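Local structure of phosphoserine phosphatase (Thermococcus onnurineus, 4AP9) at residues Phe71-Val80 with Phe105-Leu115. The protein probably removes the phosphate from L-phosphoserine with the help of magnesium, the last step of serine biosynthesis, as a haloacid dehalogenase-superfamily enzyme. Sequence-based numbering, arbitrary orientation.
Sequences FLRTREKVNV and FEEVLEPFKEL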
# COMPACT_ATOMS: atom_id res chain seq x y z
N PHE A 71 22.68 -26.92 29.49
CA PHE A 71 21.80 -26.38 28.47
C PHE A 71 21.81 -27.29 27.25
O PHE A 71 20.77 -27.72 26.77
CB PHE A 71 22.30 -24.98 28.09
CG PHE A 71 21.31 -24.13 27.33
CD1 PHE A 71 21.28 -24.15 25.95
CD2 PHE A 71 20.46 -23.27 28.01
CE1 PHE A 71 20.38 -23.36 25.26
CE2 PHE A 71 19.57 -22.47 27.32
CZ PHE A 71 19.53 -22.53 25.93
N LEU A 72 23.01 -27.58 26.75
CA LEU A 72 23.18 -28.41 25.56
C LEU A 72 22.82 -29.89 25.75
O LEU A 72 22.45 -30.57 24.80
CB LEU A 72 24.59 -28.26 25.00
CG LEU A 72 24.87 -26.86 24.46
CD1 LEU A 72 26.32 -26.71 24.03
CD2 LEU A 72 23.92 -26.55 23.29
N ARG A 73 22.92 -30.39 26.98
CA ARG A 73 22.50 -31.75 27.29
C ARG A 73 21.07 -32.05 26.80
O ARG A 73 20.76 -33.18 26.47
CB ARG A 73 22.54 -31.97 28.80
CG ARG A 73 23.03 -33.32 29.24
CD ARG A 73 24.13 -33.13 30.31
NE ARG A 73 24.10 -34.18 31.34
CZ ARG A 73 24.14 -33.95 32.65
NH1 ARG A 73 24.26 -32.73 33.12
NH2 ARG A 73 24.08 -34.98 33.50
N THR A 74 20.22 -31.03 26.79
CA THR A 74 18.82 -31.22 26.42
C THR A 74 18.63 -31.65 24.96
O THR A 74 17.62 -32.28 24.63
CB THR A 74 17.97 -29.96 26.67
OG1 THR A 74 18.40 -28.91 25.80
CG2 THR A 74 18.12 -29.51 28.12
N ARG A 75 19.58 -31.32 24.10
CA ARG A 75 19.43 -31.70 22.70
C ARG A 75 19.39 -33.23 22.56
O ARG A 75 18.92 -33.76 21.55
CB ARG A 75 20.51 -31.06 21.80
CG ARG A 75 21.93 -31.43 22.14
CD ARG A 75 22.94 -30.41 21.61
NE ARG A 75 23.23 -30.55 20.18
CZ ARG A 75 23.87 -31.60 19.65
NH1 ARG A 75 24.26 -32.62 20.42
NH2 ARG A 75 24.10 -31.65 18.34
N GLU A 76 19.87 -33.93 23.57
CA GLU A 76 19.74 -35.38 23.61
C GLU A 76 18.28 -35.85 23.65
O GLU A 76 17.97 -36.98 23.29
CB GLU A 76 20.52 -35.94 24.80
CG GLU A 76 22.02 -35.72 24.65
CD GLU A 76 22.81 -36.12 25.88
OE1 GLU A 76 22.21 -36.68 26.82
OE2 GLU A 76 24.04 -35.88 25.90
N LYS A 77 17.38 -34.96 24.07
CA LYS A 77 15.95 -35.28 24.12
C LYS A 77 15.23 -34.85 22.85
O LYS A 77 14.02 -34.99 22.73
CB LYS A 77 15.30 -34.64 25.34
CG LYS A 77 15.58 -35.36 26.65
CD LYS A 77 14.61 -34.93 27.75
CE LYS A 77 14.84 -35.69 29.03
NZ LYS A 77 13.70 -35.51 29.99
N VAL A 78 15.98 -34.31 21.90
CA VAL A 78 15.42 -33.84 20.65
C VAL A 78 15.91 -34.74 19.53
O VAL A 78 17.11 -34.82 19.28
CB VAL A 78 15.90 -32.40 20.36
CG1 VAL A 78 15.37 -31.92 19.01
CG2 VAL A 78 15.49 -31.47 21.50
N ASN A 79 14.99 -35.42 18.86
CA ASN A 79 15.38 -36.34 17.80
C ASN A 79 14.45 -36.23 16.60
O ASN A 79 13.25 -36.03 16.77
CB ASN A 79 15.42 -37.78 18.33
CG ASN A 79 16.21 -37.90 19.64
OD1 ASN A 79 17.45 -37.89 19.64
ND2 ASN A 79 15.50 -38.02 20.76
N VAL A 80 15.00 -36.33 15.40
CA VAL A 80 14.18 -36.36 14.18
C VAL A 80 13.61 -37.76 13.99
O VAL A 80 14.33 -38.67 13.59
CB VAL A 80 15.00 -36.00 12.95
CG1 VAL A 80 14.14 -36.03 11.70
CG2 VAL A 80 15.65 -34.64 13.15
N PHE A 105 15.28 -22.39 21.40
CA PHE A 105 16.68 -22.19 21.01
C PHE A 105 17.22 -23.07 19.88
O PHE A 105 17.07 -24.29 19.89
CB PHE A 105 17.53 -22.39 22.28
CG PHE A 105 17.19 -21.42 23.39
CD1 PHE A 105 17.71 -20.14 23.39
CD2 PHE A 105 16.35 -21.80 24.43
CE1 PHE A 105 17.40 -19.26 24.39
CE2 PHE A 105 16.05 -20.91 25.44
CZ PHE A 105 16.56 -19.64 25.42
N GLU A 106 17.85 -22.44 18.89
CA GLU A 106 18.46 -23.18 17.78
C GLU A 106 19.47 -24.20 18.28
O GLU A 106 19.64 -25.25 17.66
CB GLU A 106 19.17 -22.22 16.81
CG GLU A 106 18.19 -21.46 15.91
CD GLU A 106 18.87 -20.85 14.69
OE1 GLU A 106 20.12 -20.97 14.58
OE2 GLU A 106 18.15 -20.26 13.84
N GLU A 107 20.13 -23.88 19.39
CA GLU A 107 21.20 -24.70 19.92
C GLU A 107 20.65 -26.04 20.41
O GLU A 107 21.27 -27.10 20.24
CB GLU A 107 21.94 -23.95 21.04
CG GLU A 107 22.64 -22.63 20.59
CD GLU A 107 21.74 -21.37 20.69
OE1 GLU A 107 20.51 -21.50 20.78
OE2 GLU A 107 22.29 -20.25 20.70
N VAL A 108 19.45 -25.99 20.98
CA VAL A 108 18.77 -27.18 21.45
C VAL A 108 18.04 -27.93 20.31
O VAL A 108 17.95 -29.16 20.31
CB VAL A 108 17.78 -26.82 22.56
CG1 VAL A 108 16.92 -27.99 22.92
CG2 VAL A 108 18.55 -26.34 23.77
N LEU A 109 17.54 -27.18 19.33
CA LEU A 109 16.78 -27.79 18.24
C LEU A 109 17.69 -28.11 17.05
O LEU A 109 17.23 -28.35 15.94
CB LEU A 109 15.64 -26.87 17.80
CG LEU A 109 14.53 -26.72 18.85
CD1 LEU A 109 13.47 -25.72 18.37
CD2 LEU A 109 13.89 -28.07 19.17
N GLU A 110 18.98 -28.15 17.33
CA GLU A 110 19.98 -28.44 16.32
C GLU A 110 19.68 -29.67 15.43
O GLU A 110 19.96 -29.66 14.23
CB GLU A 110 21.35 -28.55 17.00
CG GLU A 110 22.50 -28.68 16.04
CD GLU A 110 22.76 -30.12 15.67
OE1 GLU A 110 22.16 -31.02 16.31
OE2 GLU A 110 23.55 -30.35 14.72
N PRO A 111 19.09 -30.73 16.01
CA PRO A 111 18.80 -31.88 15.14
C PRO A 111 17.91 -31.55 13.92
O PRO A 111 17.97 -32.25 12.91
CB PRO A 111 18.10 -32.88 16.09
CG PRO A 111 18.63 -32.54 17.44
CD PRO A 111 18.84 -31.03 17.43
N PHE A 112 17.12 -30.48 14.01
CA PHE A 112 16.21 -30.10 12.93
C PHE A 112 16.83 -29.07 11.98
O PHE A 112 16.20 -28.67 11.01
CB PHE A 112 14.94 -29.50 13.52
CG PHE A 112 14.10 -30.48 14.28
CD1 PHE A 112 13.32 -31.40 13.61
CD2 PHE A 112 14.07 -30.46 15.67
CE1 PHE A 112 12.54 -32.30 14.30
CE2 PHE A 112 13.30 -31.37 16.36
CZ PHE A 112 12.53 -32.28 15.67
N LYS A 113 18.06 -28.66 12.26
CA LYS A 113 18.68 -27.52 11.59
C LYS A 113 18.76 -27.68 10.07
O LYS A 113 18.64 -26.71 9.32
CB LYS A 113 20.08 -27.31 12.16
CG LYS A 113 20.81 -26.04 11.74
CD LYS A 113 22.22 -26.10 12.31
CE LYS A 113 22.88 -24.73 12.40
NZ LYS A 113 24.12 -24.76 13.26
N GLU A 114 18.96 -28.91 9.60
CA GLU A 114 19.15 -29.15 8.17
C GLU A 114 18.02 -29.96 7.56
O GLU A 114 18.09 -30.36 6.39
CB GLU A 114 20.47 -29.86 7.92
CG GLU A 114 21.68 -29.17 8.52
CD GLU A 114 22.00 -27.86 7.82
OE1 GLU A 114 21.40 -27.58 6.76
OE2 GLU A 114 22.85 -27.11 8.35
N LEU A 115 16.97 -30.19 8.34
CA LEU A 115 15.89 -31.05 7.88
C LEU A 115 15.05 -30.34 6.81
O LEU A 115 14.71 -30.93 5.79
CB LEU A 115 15.01 -31.49 9.04
CG LEU A 115 13.84 -32.39 8.65
CD1 LEU A 115 14.35 -33.69 8.02
CD2 LEU A 115 12.98 -32.70 9.85
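Phe71 drives the edge of its ring into the face of Phe105 in a T-shaped stack, the planes 73° apart and the centroids 5.0 Å from each other. The leading atom is Phe71 CZ, 3.6 Å from Phe105 CD2; CG of Phe71 lies anti to the backbone N (chi1 -164°), which sends the ring out from helix 68-73 toward the other segment. Phe25 meets both rings, so the pair belongs to a larger aromatic cluster that Phe126 and Phe131 extend around Phe71. A leucine in place of Phe105 has no flat face to receive Phe71 CZ and would probably leave the Phe71 ring less firmly fixed.

Apolar packing continues along the chain. Val108 sends CG2 to Phe71 CE1 at 3.8 Å, while its CG1 meets CG2 of Val78. The other methyl of Val78, CG1, reaches Phe112 CE2 at 3.4 Å and also rests on the Pro111 ring. Beyond it, Val80 splits its branches: CG2 sits over the Pro111 carbonyl and near the Phe112 ring, and CG1 meets Leu115 CD2 at 4.0 Å.

Polar contacts are fewer. Thr74 OG1, which touches both Val108 methyls, donates to Phe71 O at 2.8 Å, nearly in line with the carbonyl bond, so the hydroxyl is satisfied within its own turn. On the partly exposed flank the Arg75 chain bends at chi3, which brings NH2 to Glu110 OE1 in a salt bridge at 2.9 Å, though the hydrogen bond in it is weak, with guanidinium and carboxylate planes 42° apart.

The arrangement packs the end of a helix from the cap region, and the linker leaving it, against the loop that follows strand 97-102 of the Rossmann-like haloacid dehalogenase core, a cap-to-core junction characteristic of this superfamily.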